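PDB 2GLF: probable M18 family aminopeptidase 1 from Thermotoga maritima, which probably acts as a zinc-dependent aminopeptidase of the M18 family, removing residues from the N-termini of peptides, and here carries manganese. Local coordinates for residues K202-V205 against L206-N210; L138-N141 against D142-I146; K5-W8 against H9-K13. One frame throughout, in Å; residues are numbered along the deposited sequence.

Contact 1 (K202-V205 against L206-N210); sequences KTNV and LKILN
Lys202 to Asn210 form one unbroken run of alpha-helix, in which the carbonyls of Lys202, Thr203, Asn204 and Val205 each accept the backbone N-H four residues on; Leu206 N lies 2.8 Å from Lys202 O and Leu209 N 2.8 Å from Val205 O. Three of these donors arrive nearly along the C=O axis, while Lys207 N comes to Thr203 O tilted 24° from the carbonyl plane. Val205 and Leu209, one turn apart, lie side by side and point the same way: CG1 of Val205 is 3.8 Å from CD1 of Leu209. This branch of Val205 is anti to the backbone N (chi1 167°), which swings it toward the C-terminal end of the helix, where Leu209 waits. Both belong to the inner face of helix 200-213, where Val205 and Leu206 rest on Leu105 of strand 97-108 and Leu209 on Phe220, so the helix is laid against the antiparallel six-stranded sheet. Lys202 runs fully extended past Leu206, its CE 4.3 Å from Leu206 CD1, and carries NZ to a salt bridge with Glu217 and a hydrogen bond to Leu105 O. On another flank Asn204 and Ile208 cross at a slant, the amide ND2 3.7 Å from the Ile208 CD1 methyl, and both pack on Asp239 of a second subunit.

Contact 2 (L138-N141 against D142-I146); sequences LFKN and DGTEI
A tight beta hairpin joins strands 132-139 and 145-150, and Lys140 to Gly143 form the type I turn at its tip. Leu138 and Ile146 are a hydrogen-bonded antiparallel pair, with Leu138 N 2.8 Å from Ile146 O and the return bond from Ile146 N to Leu138 O. Beyond them Lys140 carries two bonds: its N reaches Thr144 O at 2.9 Å, and its O receives Gly143 N at 3.1 Å from well above the carbonyl plane. Asp142 braces the turn from within. Its OD2 accepts Thr144 N at 2.6 Å in an Asx turn and takes a weak second bond from Thr144 OG1; chi1 of 70° puts the carboxylate between its own N and carbonyl carbon, facing onward to Thr144. Alongside Thr144 runs Lys140, CG to CB 3.6 Å, and the kinked lysine chain then crosses Ile146, its CD next to the CD1 methyl. On the Phe139 face, Glu145 lies beside the ring in the non-hydrogen-bonded pair, its CB 3.5 Å from Phe139 CE2 and its carboxylate plane turned 65° from the ring. Phe139 also packs on Ala374 of a third subunit. Gly143 sits in the left-handed region (phi 85°), opposite Lys140 together with Thr144: the hallmark of a type I turn with a G1 beta bulge.

Contact 3 (K5-W8 against H9-K13); sequences KNVW and HHRKK
The N-terminal arm winds through two successive turns just ahead of helix 13-29, begun by an Asx turn at Asn6 and each closed by a backbone bond from residue i+3 to residue i. His9 N donates to Asn6 O at 2.8 Å, and His10 N to Val7 O, also at 2.8 Å; each donor stands above the plane of its carbonyl, off the lone pairs. The amide of Asn6 serves the same corner: OD1 accepts Trp8 N at 2.9 Å, with CG anti to the backbone N (chi1 -171°) so that the side chain folds forward over the turn. With an alanine here this acceptor is missing, and Trp8 N would probably lose its mate and the start of the turn be freer to shift. On the flank of the arm Lys5 crosses the His10 side chain at about a right angle, laying its aliphatic part by the ring, CD 3.3 Å from NE2 and CB 3.6 Å from CD2. Val7 CG1 meets Arg11 CB at 3.9 Å, and both side chains pack on Ile386, while Arg11 NH1 bonds to Gly384 O. Trp8 leans on Ala434 and Ile16, and on Ile191 of a second subunit, whose Pro192 O is hydrogen-bonded by His9 NE2. Lys5 NZ stops 4.5 Å from His10 NE2, so the lysine meets this ring through its methylenes, and a positive charge on the histidine would probably be disfavoured by the nearby ammonium group.

Contacts 1 and 2 are neighbours: their centres lie 17 Å apart and their nearest atoms about 6 Å, and both meet Ile215 and Phe220, which lie between helix 200-213 and the hairpin of strands 132-139 and 145-150. Contact 3 lies on the opposite side of the chain's centre, its centre 54 Å from that of contact 1 and 51 Å from that of contact 2. Subunit packing gives all three a common theme in the twelve-chain assembly: contacts 1 and 3 touch a second subunit, contacts 1 and 2 a third. None of them reaches the manganese ions held by His92, Asp249, Asp326, Glu279 and His425.

Contact 1 (K202-V205 against L206-N210)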
loop_
_atom_site.group_PDB
_atom_site.type_symbol
_atom_site.label_atom_id
_atom_site.label_comp_id
_atom_site.label_asym_id
_atom_site.label_seq_id
_atom_site.Cartn_x
_atom_site.Cartn_y
_atom_site.Cartn_z
ATOM N N LYS A 202 32.881 34.243 3.974
ATOM C CA LYS A 202 32.657 34.198 5.415
ATOM C C LYS A 202 33.584 35.240 6.026
ATOM O O LYS A 202 33.145 36.131 6.765
ATOM C CB LYS A 202 32.989 32.811 5.975
ATOM C CG LYS A 202 32.712 32.675 7.459
ATOM C CD LYS A 202 33.180 31.341 7.987
ATOM C CE LYS A 202 32.955 31.240 9.486
ATOM N NZ LYS A 202 33.223 29.875 10.037
ATOM N N THR A 203 34.865 35.118 5.684
ATOM C CA THR A 203 35.911 36.023 6.149
ATOM C C THR A 203 35.493 37.482 5.974
ATOM O O THR A 203 35.708 38.312 6.862
ATOM C CB THR A 203 37.228 35.789 5.369
ATOM O OG1 THR A 203 37.685 34.451 5.598
ATOM C CG2 THR A 203 38.302 36.772 5.812
ATOM N N ASN A 204 34.898 37.791 4.827
ATOM C CA ASN A 204 34.464 39.151 4.566
ATOM C C ASN A 204 33.416 39.553 5.599
ATOM O O ASN A 204 33.505 40.621 6.205
ATOM C CB ASN A 204 33.878 39.275 3.166
ATOM C CG ASN A 204 33.653 40.714 2.771
ATOM O OD1 ASN A 204 34.602 41.488 2.658
ATOM N ND2 ASN A 204 32.394 41.091 2.574
ATOM N N VAL A 205 32.419 38.693 5.794
ATOM C CA VAL A 205 31.374 38.960 6.771
ATOM C C VAL A 205 32.013 39.166 8.145
ATOM O O VAL A 205 31.686 40.120 8.857
ATOM C CB VAL A 205 30.383 37.792 6.841
ATOM C CG1 VAL A 205 29.487 37.916 8.071
ATOM C CG2 VAL A 205 29.554 37.775 5.587
ATOM N N LEU A 206 32.933 38.274 8.508
ATOM C CA LEU A 206 33.615 38.367 9.796
ATOM C C LEU A 206 34.351 39.684 9.954
ATOM O O LEU A 206 34.420 40.232 11.051
ATOM C CB LEU A 206 34.602 37.217 9.966
ATOM C CG LEU A 206 33.999 35.909 10.465
ATOM C CD1 LEU A 206 35.084 34.861 10.538
ATOM C CD2 LEU A 206 33.357 36.120 11.832
ATOM N N LYS A 207 34.904 40.180 8.851
ATOM C CA LYS A 207 35.630 41.440 8.855
ATOM C C LYS A 207 34.652 42.588 9.070
ATOM O O LYS A 207 34.901 43.492 9.868
ATOM C CB LYS A 207 36.375 41.607 7.536
ATOM C CG LYS A 207 37.118 42.916 7.391
ATOM C CD LYS A 207 38.324 42.729 6.490
ATOM C CE LYS A 207 38.724 44.026 5.839
ATOM N NZ LYS A 207 37.633 44.494 4.951
ATOM N N ILE A 208 33.533 42.550 8.359
ATOM C CA ILE A 208 32.523 43.579 8.509
ATOM C C ILE A 208 32.099 43.581 9.974
ATOM O O ILE A 208 32.047 44.630 10.613
ATOM C CB ILE A 208 31.296 43.282 7.617
ATOM C CG1 ILE A 208 31.698 43.398 6.149
ATOM C CG2 ILE A 208 30.146 44.232 7.942
ATOM C CD1 ILE A 208 30.599 43.013 5.191
ATOM N N LEU A 209 31.817 42.393 10.501
ATOM C CA LEU A 209 31.385 42.236 11.888
ATOM C C LEU A 209 32.382 42.757 12.918
ATOM O O LEU A 209 31.992 43.321 13.946
ATOM C CB LEU A 209 31.096 40.767 12.175
ATOM C CG LEU A 209 29.747 40.260 11.679
ATOM C CD1 LEU A 209 29.696 38.747 11.804
ATOM C CD2 LEU A 209 28.638 40.918 12.483
ATOM N N ASN A 210 33.667 42.561 12.649
ATOM C CA ASN A 210 34.697 43.003 13.570
ATOM C C ASN A 210 34.909 44.517 13.525
ATOM O O ASN A 210 35.179 45.142 14.554
ATOM C CB ASN A 210 36.003 42.273 13.273
ATOM C CG ASN A 210 37.139 42.768 14.126
ATOM O OD1 ASN A 210 38.022 43.488 13.653
ATOM N ND2 ASN A 210 37.119 42.400 15.401
#

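Contact 2 (L138-N141 against D142-I146)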
loop_
_atom_site.group_PDB
_atom_site.type_symbol
_atom_site.label_atom_id
_atom_site.label_comp_id
_atom_site.label_asym_id
_atom_site.label_seq_id
_atom_site.Cartn_x
_atom_site.Cartn_y
_atom_site.Cartn_z
ATOM N N LEU A 138 25.803 39.971 22.365
ATOM C CA LEU A 138 27.002 39.140 22.339
ATOM C C LEU A 138 28.000 39.697 23.358
ATOM O O LEU A 138 28.110 40.913 23.520
ATOM C CB LEU A 138 27.659 39.171 20.951
ATOM C CG LEU A 138 26.869 38.920 19.657
ATOM C CD1 LEU A 138 27.767 39.244 18.466
ATOM C CD2 LEU A 138 26.370 37.476 19.580
ATOM N N PHE A 139 28.723 38.816 24.044
ATOM C CA PHE A 139 29.717 39.258 25.013
ATOM C C PHE A 139 31.103 38.893 24.509
ATOM O O PHE A 139 31.327 37.768 24.057
ATOM C CB PHE A 139 29.480 38.602 26.373
ATOM C CG PHE A 139 28.195 39.006 27.024
ATOM C CD1 PHE A 139 27.017 38.332 26.743
ATOM C CD2 PHE A 139 28.156 40.086 27.897
ATOM C CE1 PHE A 139 25.812 38.730 27.324
ATOM C CE2 PHE A 139 26.961 40.492 28.481
ATOM C CZ PHE A 139 25.787 39.815 28.195
ATOM N N LYS A 140 32.032 39.843 24.570
ATOM C CA LYS A 140 33.399 39.590 24.124
ATOM C C LYS A 140 34.028 38.695 25.189
ATOM O O LYS A 140 33.417 38.443 26.233
ATOM C CB LYS A 140 34.180 40.908 24.018
ATOM C CG LYS A 140 33.417 42.029 23.329
ATOM C CD LYS A 140 33.601 42.018 21.823
ATOM C CE LYS A 140 34.773 42.906 21.421
ATOM N NZ LYS A 140 34.559 44.353 21.763
ATOM N N ASN A 141 35.241 38.216 24.942
ATOM C CA ASN A 141 35.894 37.357 25.920
ATOM C C ASN A 141 36.260 38.148 27.172
ATOM O O ASN A 141 36.500 37.573 28.231
ATOM C CB ASN A 141 37.155 36.729 25.329
ATOM C CG ASN A 141 37.672 35.579 26.166
ATOM O OD1 ASN A 141 37.847 35.707 27.376
ATOM N ND2 ASN A 141 37.923 34.445 25.523
ATOM N N ASP A 142 36.294 39.471 27.046
ATOM C CA ASP A 142 36.638 40.338 28.169
ATOM C C ASP A 142 35.417 40.802 28.953
ATOM O O ASP A 142 35.513 41.719 29.760
ATOM C CB ASP A 142 37.397 41.567 27.673
ATOM C CG ASP A 142 36.515 42.511 26.888
ATOM O OD1 ASP A 142 37.048 43.475 26.300
ATOM O OD2 ASP A 142 35.285 42.295 26.859
ATOM N N GLY A 143 34.268 40.186 28.699
ATOM C CA GLY A 143 33.062 40.572 29.409
ATOM C C GLY A 143 32.295 41.744 28.815
ATOM O O GLY A 143 31.178 42.029 29.249
ATOM N N THR A 144 32.878 42.426 27.833
ATOM C CA THR A 144 32.219 43.568 27.190
ATOM C C THR A 144 30.932 43.152 26.471
ATOM O O THR A 144 30.953 42.324 25.562
ATOM C CB THR A 144 33.166 44.251 26.174
ATOM O OG1 THR A 144 34.204 44.946 26.878
ATOM C CG2 THR A 144 32.407 45.236 25.304
ATOM N N GLU A 145 29.813 43.740 26.882
ATOM C CA GLU A 145 28.516 43.431 26.292
ATOM C C GLU A 145 28.303 44.207 25.001
ATOM O O GLU A 145 28.681 45.371 24.904
ATOM C CB GLU A 145 27.416 43.761 27.297
ATOM C CG GLU A 145 26.008 43.644 26.772
ATOM C CD GLU A 145 24.983 43.949 27.846
ATOM O OE1 GLU A 145 24.670 43.046 28.654
ATOM O OE2 GLU A 145 24.506 45.103 27.893
ATOM N N ILE A 146 27.694 43.558 24.012
ATOM C CA ILE A 146 27.445 44.188 22.717
ATOM C C ILE A 146 26.035 43.921 22.204
ATOM O O ILE A 146 25.648 42.780 21.984
ATOM C CB ILE A 146 28.461 43.694 21.660
ATOM C CG1 ILE A 146 29.874 44.109 22.077
ATOM C CG2 ILE A 146 28.122 44.266 20.289
ATOM C CD1 ILE A 146 30.943 43.768 21.067
#

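Contact 3 (K5-W8 against H9-K13)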
loop_
_atom_site.group_PDB
_atom_site.type_symbol
_atom_site.label_atom_id
_atom_site.label_comp_id
_atom_site.label_asym_id
_atom_site.label_seq_id
_atom_site.Cartn_x
_atom_site.Cartn_y
_atom_site.Cartn_z
ATOM N N LYS A 5 -22.435 40.284 22.324
ATOM C CA LYS A 5 -22.429 41.673 21.877
ATOM C C LYS A 5 -21.153 41.994 21.117
ATOM O O LYS A 5 -20.119 41.360 21.333
ATOM C CB LYS A 5 -22.517 42.631 23.067
ATOM C CG LYS A 5 -23.746 42.494 23.926
ATOM C CD LYS A 5 -23.759 43.577 24.991
ATOM C CE LYS A 5 -24.938 43.412 25.928
ATOM N NZ LYS A 5 -26.221 43.365 25.175
ATOM N N ASN A 6 -21.226 42.992 20.238
ATOM C CA ASN A 6 -20.057 43.402 19.480
ATOM C C ASN A 6 -19.467 44.653 20.114
ATOM O O ASN A 6 -20.128 45.690 20.212
ATOM C CB ASN A 6 -20.412 43.675 18.016
ATOM C CG ASN A 6 -19.178 43.905 17.151
ATOM O OD1 ASN A 6 -18.520 44.943 17.249
ATOM N ND2 ASN A 6 -18.851 42.926 16.310
ATOM N N VAL A 7 -18.216 44.548 20.543
ATOM C CA VAL A 7 -17.546 45.670 21.172
ATOM C C VAL A 7 -17.685 46.985 20.402
ATOM O O VAL A 7 -17.904 48.030 21.010
ATOM C CB VAL A 7 -16.059 45.350 21.397
ATOM C CG1 VAL A 7 -15.337 46.566 21.946
ATOM C CG2 VAL A 7 -15.938 44.186 22.369
ATOM N N TRP A 8 -17.577 46.941 19.075
ATOM C CA TRP A 8 -17.692 48.164 18.273
ATOM C C TRP A 8 -19.001 48.917 18.502
ATOM O O TRP A 8 -19.070 50.125 18.276
ATOM C CB TRP A 8 -17.539 47.863 16.773
ATOM C CG TRP A 8 -16.165 47.384 16.393
ATOM C CD1 TRP A 8 -15.788 46.096 16.148
ATOM C CD2 TRP A 8 -14.977 48.179 16.273
ATOM N NE1 TRP A 8 -14.441 46.035 15.888
ATOM C CE2 TRP A 8 -13.916 47.299 15.958
ATOM C CE3 TRP A 8 -14.705 49.546 16.405
ATOM C CZ2 TRP A 8 -12.600 47.742 15.770
ATOM C CZ3 TRP A 8 -13.400 49.987 16.220
ATOM C CH2 TRP A 8 -12.362 49.085 15.905
ATOM N N HIS A 9 -20.031 48.207 18.954
ATOM C CA HIS A 9 -21.325 48.832 19.210
ATOM C C HIS A 9 -21.510 49.252 20.668
ATOM O O HIS A 9 -22.596 49.678 21.058
ATOM C CB HIS A 9 -22.453 47.878 18.826
ATOM C CG HIS A 9 -22.568 47.637 17.354
ATOM N ND1 HIS A 9 -23.415 46.689 16.822
ATOM C CD2 HIS A 9 -21.958 48.232 16.302
ATOM C CE1 HIS A 9 -23.322 46.709 15.504
ATOM N NE2 HIS A 9 -22.444 47.637 15.164
ATOM N N HIS A 10 -20.459 49.134 21.475
ATOM C CA HIS A 10 -20.555 49.498 22.882
ATOM C C HIS A 10 -19.324 50.200 23.451
ATOM O O HIS A 10 -19.284 50.467 24.652
ATOM C CB HIS A 10 -20.812 48.253 23.737
ATOM C CG HIS A 10 -22.043 47.494 23.361
ATOM N ND1 HIS A 10 -23.300 48.056 23.379
ATOM C CD2 HIS A 10 -22.212 46.206 22.981
ATOM C CE1 HIS A 10 -24.192 47.147 23.028
ATOM N NE2 HIS A 10 -23.557 46.015 22.781
ATOM N N ARG A 11 -18.326 50.518 22.632
ATOM C CA ARG A 11 -17.150 51.140 23.212
ATOM C C ARG A 11 -16.617 52.485 22.750
ATOM O O ARG A 11 -15.810 53.082 23.470
ATOM C CB ARG A 11 -15.993 50.145 23.237
ATOM C CG ARG A 11 -15.504 49.865 24.652
ATOM C CD ARG A 11 -16.618 49.246 25.477
ATOM N NE ARG A 11 -16.309 49.206 26.898
ATOM C CZ ARG A 11 -17.075 48.612 27.806
ATOM N NH1 ARG A 11 -18.194 48.006 27.433
ATOM N NH2 ARG A 11 -16.729 48.627 29.087
ATOM N N LYS A 12 -17.014 52.969 21.579
ATOM C CA LYS A 12 -16.538 54.287 21.134
ATOM C C LYS A 12 -15.216 54.296 20.362
ATOM O O LYS A 12 -14.128 54.220 20.949
ATOM C CB LYS A 12 -16.441 55.237 22.343
ATOM C CG LYS A 12 -15.751 56.556 22.089
ATOM C CD LYS A 12 -15.682 57.393 23.365
ATOM C CE LYS A 12 -17.071 57.718 23.910
ATOM N NZ LYS A 12 -17.038 58.646 25.080
ATOM N N LYS A 13 -15.343 54.425 19.041
ATOM C CA LYS A 13 -14.225 54.447 18.107
ATOM C C LYS A 13 -12.995 55.202 18.601
ATOM O O LYS A 13 -11.903 54.639 18.673
ATOM C CB LYS A 13 -14.684 55.045 16.773
ATOM C CG LYS A 13 -15.839 54.290 16.126
ATOM C CD LYS A 13 -16.187 54.804 14.723
ATOM C CE LYS A 13 -16.979 56.109 14.741
ATOM N NZ LYS A 13 -16.186 57.277 15.208
#